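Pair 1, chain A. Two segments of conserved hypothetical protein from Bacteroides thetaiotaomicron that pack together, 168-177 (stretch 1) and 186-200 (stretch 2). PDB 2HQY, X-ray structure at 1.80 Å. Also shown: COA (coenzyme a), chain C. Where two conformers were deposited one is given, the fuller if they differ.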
# COMPACT_ATOMS: atom_id res chain seq x y z
N CYS A 168 18.59 -5.57 11.50
CA CYS A 168 17.51 -4.64 11.91
C CYS A 168 16.15 -5.34 11.75
O CYS A 168 15.29 -5.27 12.61
CB CYS A 168 17.53 -3.36 11.07
SG CYS A 168 19.04 -2.38 11.37
N LEU A 169 15.98 -6.02 10.62
CA LEU A 169 14.71 -6.74 10.39
C LEU A 169 14.52 -7.83 11.45
O LEU A 169 13.39 -8.08 11.92
CB LEU A 169 14.68 -7.35 8.98
CG LEU A 169 14.53 -6.32 7.85
CD1 LEU A 169 14.89 -6.91 6.46
CD2 LEU A 169 13.12 -5.70 7.83
N ASP A 170 15.63 -8.47 11.83
CA ASP A 170 15.61 -9.55 12.85
C ASP A 170 15.20 -8.98 14.21
O ASP A 170 14.34 -9.58 14.88
CB ASP A 170 16.98 -10.25 12.94
CG ASP A 170 17.28 -11.13 11.72
OD1 ASP A 170 16.39 -11.38 10.89
OD2 ASP A 170 18.43 -11.59 11.60
N LEU A 171 15.74 -7.81 14.59
CA LEU A 171 15.37 -7.17 15.86
C LEU A 171 13.89 -6.78 15.83
O LEU A 171 13.16 -7.00 16.82
CB LEU A 171 16.24 -5.95 16.15
CG LEU A 171 15.95 -5.32 17.51
CD1 LEU A 171 16.31 -6.29 18.61
CD2 LEU A 171 16.70 -4.01 17.65
N GLU A 172 13.46 -6.21 14.71
CA GLU A 172 12.04 -5.84 14.58
C GLU A 172 11.12 -7.09 14.77
O GLU A 172 10.06 -6.99 15.42
CB GLU A 172 11.75 -5.12 13.25
CG GLU A 172 10.23 -5.01 12.91
CD GLU A 172 9.43 -4.02 13.76
OE1 GLU A 172 9.97 -3.48 14.76
OE2 GLU A 172 8.24 -3.78 13.44
N ALA A 173 11.51 -8.22 14.17
CA ALA A 173 10.70 -9.45 14.26
C ALA A 173 10.63 -9.92 15.73
O ALA A 173 9.58 -10.34 16.20
CB ALA A 173 11.29 -10.55 13.37
N GLU A 174 11.73 -9.77 16.46
CA GLU A 174 11.73 -10.15 17.87
C GLU A 174 10.86 -9.20 18.67
O GLU A 174 10.09 -9.64 19.52
CB GLU A 174 13.14 -10.13 18.45
CG GLU A 174 14.02 -11.24 17.86
CD GLU A 174 15.29 -11.49 18.69
OE1 GLU A 174 15.31 -11.13 19.90
OE2 GLU A 174 16.25 -12.05 18.12
N TRP A 175 11.00 -7.91 18.39
CA TRP A 175 10.23 -6.87 19.10
C TRP A 175 8.74 -7.06 18.86
O TRP A 175 7.91 -6.91 19.78
CB TRP A 175 10.70 -5.48 18.61
CG TRP A 175 10.18 -4.36 19.43
CD1 TRP A 175 10.81 -3.74 20.48
CD2 TRP A 175 8.92 -3.70 19.27
NE1 TRP A 175 10.00 -2.73 20.99
CE2 TRP A 175 8.84 -2.69 20.27
CE3 TRP A 175 7.84 -3.87 18.39
CZ2 TRP A 175 7.73 -1.84 20.40
CZ3 TRP A 175 6.72 -3.04 18.52
CH2 TRP A 175 6.68 -2.03 19.53
N CYS A 176 8.38 -7.38 17.62
CA CYS A 176 6.96 -7.58 17.28
C CYS A 176 6.39 -8.86 17.89
O CYS A 176 5.17 -8.94 18.18
CB CYS A 176 6.78 -7.55 15.76
SG CYS A 176 6.45 -5.82 15.25
N LYS A 177 7.24 -9.88 18.06
CA LYS A 177 6.79 -11.12 18.74
C LYS A 177 6.43 -10.76 20.17
O LYS A 177 5.36 -11.16 20.64
CB LYS A 177 7.86 -12.24 18.69
CG LYS A 177 7.42 -13.61 19.24
CD LYS A 177 6.14 -14.14 18.57
CE LYS A 177 6.29 -14.50 17.07
NZ LYS A 177 5.00 -15.03 16.46
N GLY A 186 -1.91 -0.65 15.78
CA GLY A 186 -0.96 0.48 15.64
C GLY A 186 0.44 0.00 15.30
O GLY A 186 1.09 0.48 14.38
N THR A 187 0.90 -1.00 16.03
CA THR A 187 2.27 -1.44 15.91
C THR A 187 2.38 -2.41 14.71
O THR A 187 3.44 -2.50 14.08
CB THR A 187 2.49 -1.98 17.32
OG1 THR A 187 3.40 -1.21 18.17
CG2 THR A 187 2.19 -3.36 17.54
N GLY A 188 1.29 -3.10 14.39
CA GLY A 188 1.17 -3.84 13.11
C GLY A 188 1.33 -2.93 11.89
O GLY A 188 2.09 -3.25 10.95
N ASN A 189 0.67 -1.78 11.93
CA ASN A 189 0.83 -0.79 10.87
C ASN A 189 2.25 -0.23 10.87
O ASN A 189 2.86 -0.05 9.82
CB ASN A 189 -0.21 0.34 11.04
CG ASN A 189 -1.61 -0.10 10.60
OD1 ASN A 189 -1.74 -1.06 9.85
ND2 ASN A 189 -2.63 0.64 11.01
N GLU A 190 2.80 0.05 12.06
CA GLU A 190 4.17 0.56 12.11
C GLU A 190 5.12 -0.44 11.47
O GLU A 190 6.02 -0.03 10.74
CB GLU A 190 4.65 0.78 13.56
CG GLU A 190 5.96 1.51 13.55
CD GLU A 190 6.80 1.34 14.82
OE1 GLU A 190 6.66 0.32 15.54
OE2 GLU A 190 7.66 2.24 15.06
N ARG A 191 4.92 -1.73 11.77
CA ARG A 191 5.77 -2.79 11.19
C ARG A 191 5.76 -2.72 9.66
O ARG A 191 6.82 -2.85 9.04
CB ARG A 191 5.32 -4.18 11.62
CG ARG A 191 6.15 -5.27 10.91
CD ARG A 191 5.94 -6.66 11.55
NE ARG A 191 4.52 -6.99 11.57
CZ ARG A 191 4.00 -8.04 12.23
NH1 ARG A 191 4.80 -8.87 12.90
NH2 ARG A 191 2.68 -8.23 12.21
N ARG A 192 4.59 -2.55 9.05
CA ARG A 192 4.52 -2.44 7.56
C ARG A 192 5.37 -1.27 7.04
O ARG A 192 6.10 -1.40 6.04
CB ARG A 192 3.06 -2.28 7.11
CG ARG A 192 2.21 -3.55 7.31
CD ARG A 192 2.73 -4.75 6.44
NE ARG A 192 3.03 -4.32 5.07
CZ ARG A 192 2.14 -4.06 4.11
NH1 ARG A 192 0.81 -4.22 4.31
NH2 ARG A 192 2.59 -3.66 2.92
N ALA A 193 5.28 -0.12 7.72
CA ALA A 193 6.04 1.06 7.30
C ALA A 193 7.54 0.87 7.53
O ALA A 193 8.36 1.22 6.68
CB ALA A 193 5.54 2.30 8.03
N LEU A 194 7.89 0.27 8.66
CA LEU A 194 9.30 0.08 9.01
C LEU A 194 9.98 -0.87 8.02
O LEU A 194 11.09 -0.62 7.56
CB LEU A 194 9.35 -0.47 10.45
CG LEU A 194 10.67 -0.62 11.18
CD1 LEU A 194 10.37 -0.66 12.71
CD2 LEU A 194 11.32 -1.93 10.70
N ILE A 195 9.30 -1.95 7.71
CA ILE A 195 9.84 -2.95 6.81
C ILE A 195 10.00 -2.38 5.38
O ILE A 195 11.02 -2.61 4.72
CB ILE A 195 9.01 -4.24 6.85
CG1 ILE A 195 9.24 -4.98 8.21
CG2 ILE A 195 9.29 -5.08 5.57
CD1 ILE A 195 8.32 -6.17 8.42
N TYR A 196 9.01 -1.62 4.91
CA TYR A 196 9.16 -0.96 3.59
C TYR A 196 10.40 -0.05 3.61
O TYR A 196 11.19 -0.06 2.67
CB TYR A 196 7.90 -0.14 3.27
CG TYR A 196 8.01 0.65 1.98
CD1 TYR A 196 7.43 0.17 0.79
CD2 TYR A 196 8.67 1.87 1.96
CE1 TYR A 196 7.52 0.92 -0.38
CE2 TYR A 196 8.78 2.63 0.79
CZ TYR A 196 8.19 2.17 -0.36
OH TYR A 196 8.32 2.91 -1.52
N ALA A 197 10.55 0.74 4.67
CA ALA A 197 11.71 1.63 4.78
C ALA A 197 13.04 0.90 4.75
O ALA A 197 13.99 1.32 4.05
CB ALA A 197 11.62 2.45 6.06
N LEU A 198 13.13 -0.19 5.51
CA LEU A 198 14.37 -1.01 5.52
C LEU A 198 14.64 -1.66 4.15
O LEU A 198 15.78 -1.64 3.64
CB LEU A 198 14.31 -2.08 6.63
CG LEU A 198 14.49 -1.50 8.08
CD1 LEU A 198 14.31 -2.63 9.11
CD2 LEU A 198 15.86 -0.79 8.30
N HIS A 199 13.60 -2.23 3.55
CA HIS A 199 13.76 -2.85 2.23
C HIS A 199 14.19 -1.83 1.14
O HIS A 199 14.84 -2.19 0.16
CB HIS A 199 12.44 -3.44 1.75
CG HIS A 199 11.99 -4.70 2.44
ND1 HIS A 199 10.69 -5.17 2.47
CD2 HIS A 199 12.70 -5.54 3.23
CE1 HIS A 199 10.64 -6.27 3.20
NE2 HIS A 199 11.84 -6.51 3.68
N ASN A 200 13.76 -0.58 1.29
CA ASN A 200 14.05 0.46 0.30
C ASN A 200 14.96 1.58 0.86
O ASN A 200 14.90 2.72 0.42
CB ASN A 200 12.72 1.01 -0.19
CG ASN A 200 11.90 -0.07 -0.89
OD1 ASN A 200 12.26 -0.50 -2.01
ND2 ASN A 200 10.84 -0.53 -0.24
N1A COA C . 4.37 2.82 17.48
C2A COA C . 5.61 2.50 17.88
N3A COA C . 5.85 2.02 19.11
C4A COA C . 4.82 1.84 19.99
C5A COA C . 3.52 2.17 19.60
C6A COA C . 3.31 2.67 18.31
N6A COA C . 2.07 3.00 17.86
N7A COA C . 2.73 1.89 20.67
C8A COA C . 3.50 1.41 21.67
N9A COA C . 4.78 1.41 21.26
C1B COA C . 5.96 0.90 22.00
C2B COA C . 6.53 1.64 23.21
O2B COA C . 7.52 2.58 22.81
C3B COA C . 7.20 0.48 23.94
O3B COA C . 8.48 0.18 23.37
P3B COA C . 9.62 -0.55 24.24
O7A COA C . 10.14 0.59 25.12
O8A COA C . 10.60 -1.11 23.21
O9A COA C . 8.94 -1.63 25.05
C4B COA C . 6.31 -0.73 23.69
O4B COA C . 5.63 -0.43 22.46
C5B COA C . 5.32 -0.97 24.83
O5B COA C . 5.13 0.25 25.56
P1A COA C . 3.72 0.81 26.14
O1A COA C . 3.88 2.31 26.35
O2A COA C . 2.54 0.30 25.33
O3A COA C . 3.73 0.12 27.61
O4A COA C . 3.79 -1.86 29.19
O5A COA C . 2.99 -2.18 26.71
O HOH W 1 6.42 -2.36 14.78

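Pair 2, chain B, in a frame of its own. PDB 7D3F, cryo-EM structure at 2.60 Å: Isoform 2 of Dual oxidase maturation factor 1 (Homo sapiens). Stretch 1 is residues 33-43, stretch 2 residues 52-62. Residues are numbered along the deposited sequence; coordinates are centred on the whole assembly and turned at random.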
# COMPACT_ATOMS: atom_id res chain seq x y z
N THR B 33 -0.81 -18.67 -18.58
CA THR B 33 -1.17 -17.65 -19.55
C THR B 33 0.07 -17.16 -20.31
O THR B 33 0.03 -16.99 -21.53
CB THR B 33 -1.87 -16.48 -18.86
OG1 THR B 33 -3.08 -16.94 -18.24
CG2 THR B 33 -2.21 -15.39 -19.86
N ALA B 34 1.17 -16.94 -19.59
CA ALA B 34 2.41 -16.55 -20.25
C ALA B 34 2.89 -17.63 -21.21
O ALA B 34 3.30 -17.33 -22.34
CB ALA B 34 3.49 -16.24 -19.21
N LEU B 35 2.82 -18.89 -20.78
CA LEU B 35 3.22 -20.00 -21.65
C LEU B 35 2.34 -20.09 -22.89
O LEU B 35 2.82 -20.35 -23.99
CB LEU B 35 3.19 -21.31 -20.87
CG LEU B 35 3.54 -22.58 -21.65
CD1 LEU B 35 4.96 -22.51 -22.18
CD2 LEU B 35 3.34 -23.82 -20.78
N ALA B 36 1.03 -19.87 -22.72
CA ALA B 36 0.12 -19.91 -23.85
C ALA B 36 0.41 -18.79 -24.84
O ALA B 36 0.38 -18.99 -26.05
CB ALA B 36 -1.33 -19.84 -23.37
N THR B 37 0.70 -17.59 -24.32
CA THR B 37 1.07 -16.48 -25.21
C THR B 37 2.34 -16.80 -25.98
O THR B 37 2.44 -16.55 -27.19
CB THR B 37 1.24 -15.20 -24.40
OG1 THR B 37 -0.02 -14.82 -23.82
CG2 THR B 37 1.76 -14.07 -25.28
N PHE B 38 3.34 -17.37 -25.29
CA PHE B 38 4.58 -17.73 -25.97
C PHE B 38 4.36 -18.82 -27.01
O PHE B 38 4.95 -18.78 -28.09
CB PHE B 38 5.63 -18.15 -24.93
CG PHE B 38 6.22 -17.00 -24.17
CD1 PHE B 38 6.36 -17.05 -22.80
CD2 PHE B 38 6.63 -15.85 -24.84
CE1 PHE B 38 6.90 -15.99 -22.10
CE2 PHE B 38 7.18 -14.79 -24.14
CZ PHE B 38 7.31 -14.86 -22.77
N ILE B 39 3.50 -19.79 -26.71
CA ILE B 39 3.20 -20.84 -27.69
C ILE B 39 2.47 -20.25 -28.89
O ILE B 39 2.70 -20.66 -30.04
CB ILE B 39 2.39 -21.97 -27.03
CG1 ILE B 39 3.26 -22.73 -26.02
CG2 ILE B 39 1.84 -22.94 -28.07
CD1 ILE B 39 2.54 -23.84 -25.29
N VAL B 40 1.59 -19.28 -28.66
CA VAL B 40 0.89 -18.62 -29.76
C VAL B 40 1.89 -17.89 -30.66
O VAL B 40 1.82 -17.98 -31.89
CB VAL B 40 -0.19 -17.66 -29.22
CG1 VAL B 40 -0.65 -16.70 -30.30
CG2 VAL B 40 -1.37 -18.45 -28.67
N ILE B 41 2.84 -17.16 -30.05
CA ILE B 41 3.83 -16.43 -30.85
C ILE B 41 4.98 -17.30 -31.33
O ILE B 41 5.86 -16.80 -32.04
CB ILE B 41 4.41 -15.23 -30.07
CG1 ILE B 41 5.33 -15.71 -28.96
CG2 ILE B 41 3.29 -14.36 -29.52
CD1 ILE B 41 6.04 -14.59 -28.22
N LEU B 42 5.00 -18.58 -30.95
CA LEU B 42 6.09 -19.48 -31.34
C LEU B 42 6.37 -19.53 -32.84
O LEU B 42 7.54 -19.47 -33.22
CB LEU B 42 5.80 -20.88 -30.78
CG LEU B 42 6.88 -21.94 -30.95
CD1 LEU B 42 8.14 -21.56 -30.18
CD2 LEU B 42 6.37 -23.31 -30.52
N PRO B 43 5.37 -19.65 -33.73
CA PRO B 43 5.69 -19.61 -35.17
C PRO B 43 6.31 -18.31 -35.61
O PRO B 43 7.01 -18.29 -36.64
CB PRO B 43 4.33 -19.85 -35.83
CG PRO B 43 3.53 -20.56 -34.81
CD PRO B 43 3.95 -19.96 -33.50
N PHE B 52 15.04 -24.50 -29.27
CA PHE B 52 15.85 -24.03 -28.16
C PHE B 52 15.14 -22.91 -27.42
O PHE B 52 14.98 -22.95 -26.19
CB PHE B 52 17.22 -23.57 -28.66
CG PHE B 52 18.18 -23.17 -27.57
CD1 PHE B 52 18.21 -21.87 -27.10
CD2 PHE B 52 19.05 -24.10 -27.02
CE1 PHE B 52 19.09 -21.50 -26.10
CE2 PHE B 52 19.93 -23.74 -26.02
CZ PHE B 52 19.95 -22.44 -25.56
N TRP B 53 14.66 -21.91 -28.17
CA TRP B 53 13.91 -20.82 -27.57
C TRP B 53 12.80 -21.36 -26.69
O TRP B 53 12.72 -21.03 -25.50
CB TRP B 53 13.34 -19.92 -28.67
CG TRP B 53 12.67 -18.67 -28.18
CD1 TRP B 53 13.28 -17.48 -27.88
CD2 TRP B 53 11.27 -18.48 -27.94
NE1 TRP B 53 12.34 -16.57 -27.46
CE2 TRP B 53 11.10 -17.15 -27.49
CE3 TRP B 53 10.15 -19.30 -28.06
CZ2 TRP B 53 9.86 -16.63 -27.15
CZ3 TRP B 53 8.91 -18.78 -27.72
CH2 TRP B 53 8.77 -17.45 -27.28
N LEU B 54 11.99 -22.27 -27.24
CA LEU B 54 10.91 -22.86 -26.47
C LEU B 54 11.43 -23.41 -25.15
O LEU B 54 10.98 -23.01 -24.07
CB LEU B 54 10.23 -23.97 -27.28
CG LEU B 54 9.06 -24.70 -26.62
CD1 LEU B 54 7.74 -24.01 -26.93
CD2 LEU B 54 9.02 -26.17 -27.05
N LEU B 55 12.47 -24.25 -25.23
CA LEU B 55 13.05 -24.83 -24.02
C LEU B 55 13.39 -23.73 -23.03
O LEU B 55 12.87 -23.71 -21.91
CB LEU B 55 14.29 -25.65 -24.37
CG LEU B 55 14.14 -27.16 -24.52
CD1 LEU B 55 13.84 -27.81 -23.17
CD2 LEU B 55 13.06 -27.51 -25.53
N ARG B 56 14.16 -22.74 -23.49
CA ARG B 56 14.56 -21.66 -22.59
C ARG B 56 13.34 -21.05 -21.93
O ARG B 56 13.22 -21.05 -20.70
CB ARG B 56 15.35 -20.59 -23.35
CG ARG B 56 15.65 -19.35 -22.52
CD ARG B 56 16.50 -18.34 -23.27
NE ARG B 56 15.83 -17.80 -24.45
CZ ARG B 56 16.24 -16.72 -25.11
NH1 ARG B 56 15.56 -16.30 -26.17
NH2 ARG B 56 17.32 -16.06 -24.71
N VAL B 57 12.36 -20.66 -22.75
CA VAL B 57 11.18 -20.01 -22.21
C VAL B 57 10.55 -20.89 -21.15
O VAL B 57 10.40 -20.48 -19.99
CB VAL B 57 10.18 -19.69 -23.34
CG1 VAL B 57 8.79 -19.47 -22.77
CG2 VAL B 57 10.64 -18.47 -24.14
N VAL B 58 10.30 -22.15 -21.50
CA VAL B 58 9.64 -23.05 -20.55
C VAL B 58 10.45 -23.10 -19.27
O VAL B 58 9.95 -22.79 -18.18
CB VAL B 58 9.46 -24.45 -21.16
CG1 VAL B 58 8.97 -25.42 -20.10
CG2 VAL B 58 8.48 -24.40 -22.34
N THR B 59 11.76 -23.36 -19.41
CA THR B 59 12.61 -23.46 -18.23
C THR B 59 12.46 -22.22 -17.38
O THR B 59 12.07 -22.30 -16.20
CB THR B 59 14.07 -23.66 -18.65
OG1 THR B 59 14.22 -24.93 -19.29
CG2 THR B 59 14.98 -23.61 -17.43
N SER B 60 12.62 -21.04 -18.00
CA SER B 60 12.56 -19.80 -17.24
C SER B 60 11.25 -19.73 -16.48
O SER B 60 11.24 -19.63 -15.24
CB SER B 60 12.70 -18.60 -18.18
OG SER B 60 12.62 -17.38 -17.47
N LEU B 61 10.13 -19.91 -17.19
CA LEU B 61 8.84 -19.79 -16.54
C LEU B 61 8.75 -20.77 -15.39
O LEU B 61 8.49 -20.37 -14.24
CB LEU B 61 7.71 -20.03 -17.55
CG LEU B 61 7.46 -18.89 -18.54
CD1 LEU B 61 6.26 -19.18 -19.42
CD2 LEU B 61 7.28 -17.58 -17.79
N PHE B 62 9.11 -22.03 -15.65
CA PHE B 62 9.03 -23.04 -14.60
C PHE B 62 9.79 -22.57 -13.38
O PHE B 62 9.22 -22.47 -12.28
CB PHE B 62 9.59 -24.38 -15.11
CG PHE B 62 9.65 -25.45 -14.06
CD1 PHE B 62 10.86 -25.84 -13.53
CD2 PHE B 62 8.49 -26.05 -13.61
CE1 PHE B 62 10.92 -26.83 -12.56
CE2 PHE B 62 8.54 -27.04 -12.64
CZ PHE B 62 9.76 -27.43 -12.11

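Pair 1 and pair 2 are each two antiparallel helices lying side by side. The angle between the N-to-C directions is 171° in both, and the axes approach to 10.9 Å in pair 1 and 10.7 Å in pair 2. Fourteen central residues superpose with an RMSD of 0.5 Å, so the same backbone frame is filled by two different sets of side chains. No hydrogen bond runs directly from one stretch to the other in either pair.

One match is especially close. A:Leu198 and B:Leu61 match with CA atoms 0.1 Å apart and side-chain centres 0.5 Å apart; both have chi1 m and chi2 t and point toward the partner helix. The residue facing this leucine is small in each case: A:Cys168, whose CB lies 3.8 Å from CD1 of A:Leu198, matches B:Ala34, whose CB lies 4.0 Å from CD1 of B:Leu61. A short side chain suits this place because the leucine reaches across to it.

One residue on, A:Leu169 matches B:Leu35. Both start sideways and bring their ends nearer, but the rotamers differ, m,t in pair 1 and t,p in pair 2. A:Leu169 CD2 packs 3.5 Å from A:Leu198 CD1 and 4.0 Å from A:Ile195 CG1. B:Leu35 sends CD1 to 4.0 Å from CG2 of B:Val58, the match of A:Ile195, and its CB lies 4.0 Å from B:Leu61 CD1. Branched aliphatic residues serve here because they fill the flank of the groove without needing a polar partner.

The centre shows the sharpest contrast. A:Glu172 and B:Phe38 both point toward the opposing helix. The phenylalanine is an apolar side chain: B:Phe38 CD1 lies 3.4 Å from B:Val57 CG1 and 4.0 Å from B:Leu61 CD1, which sits at its ring edge. The glutamate is buried, and A:Glu172 OE1 comes within 3.5 Å of CD1 of A:Leu194, the match of B:Val57. The carboxylate has a polar neighbour in water 1, which lies 2.7 Å from A:Glu172 OE2 and 2.8 Å from A:Glu190 OE1 and bridges the two side chains across the interface.

A:Glu190 matches B:Trp53, so the same two positions are linked in pair 2 by aromatic rings instead. The edge of B:Trp53 is directed toward the face of B:Phe38 in an offset edge-to-face pair, with centroids 5.6 Å apart and planes at 83°. The broad indole also meets B:Ile41, whose CD1 is 4.1 Å from B:Trp53 CH2. The match of B:Ile41 is A:Trp175, a large ring whose NE1 donates a hydrogen bond to O8A of coenzyme A at 2.8 Å.

At the far end, A:Cys176 and B:Leu42 face A:Arg191 and B:Leu54. The leucines meet through B:Leu42 CD2 and B:Leu54 CD1 at 3.9 Å, a simple apolar contact. In pair 1 the long arginine extends until A:Arg191 NH1 lies 3.7 Å from A:Cys176 CB, while its guanidinium is hydrogen-bonded elsewhere in the structure.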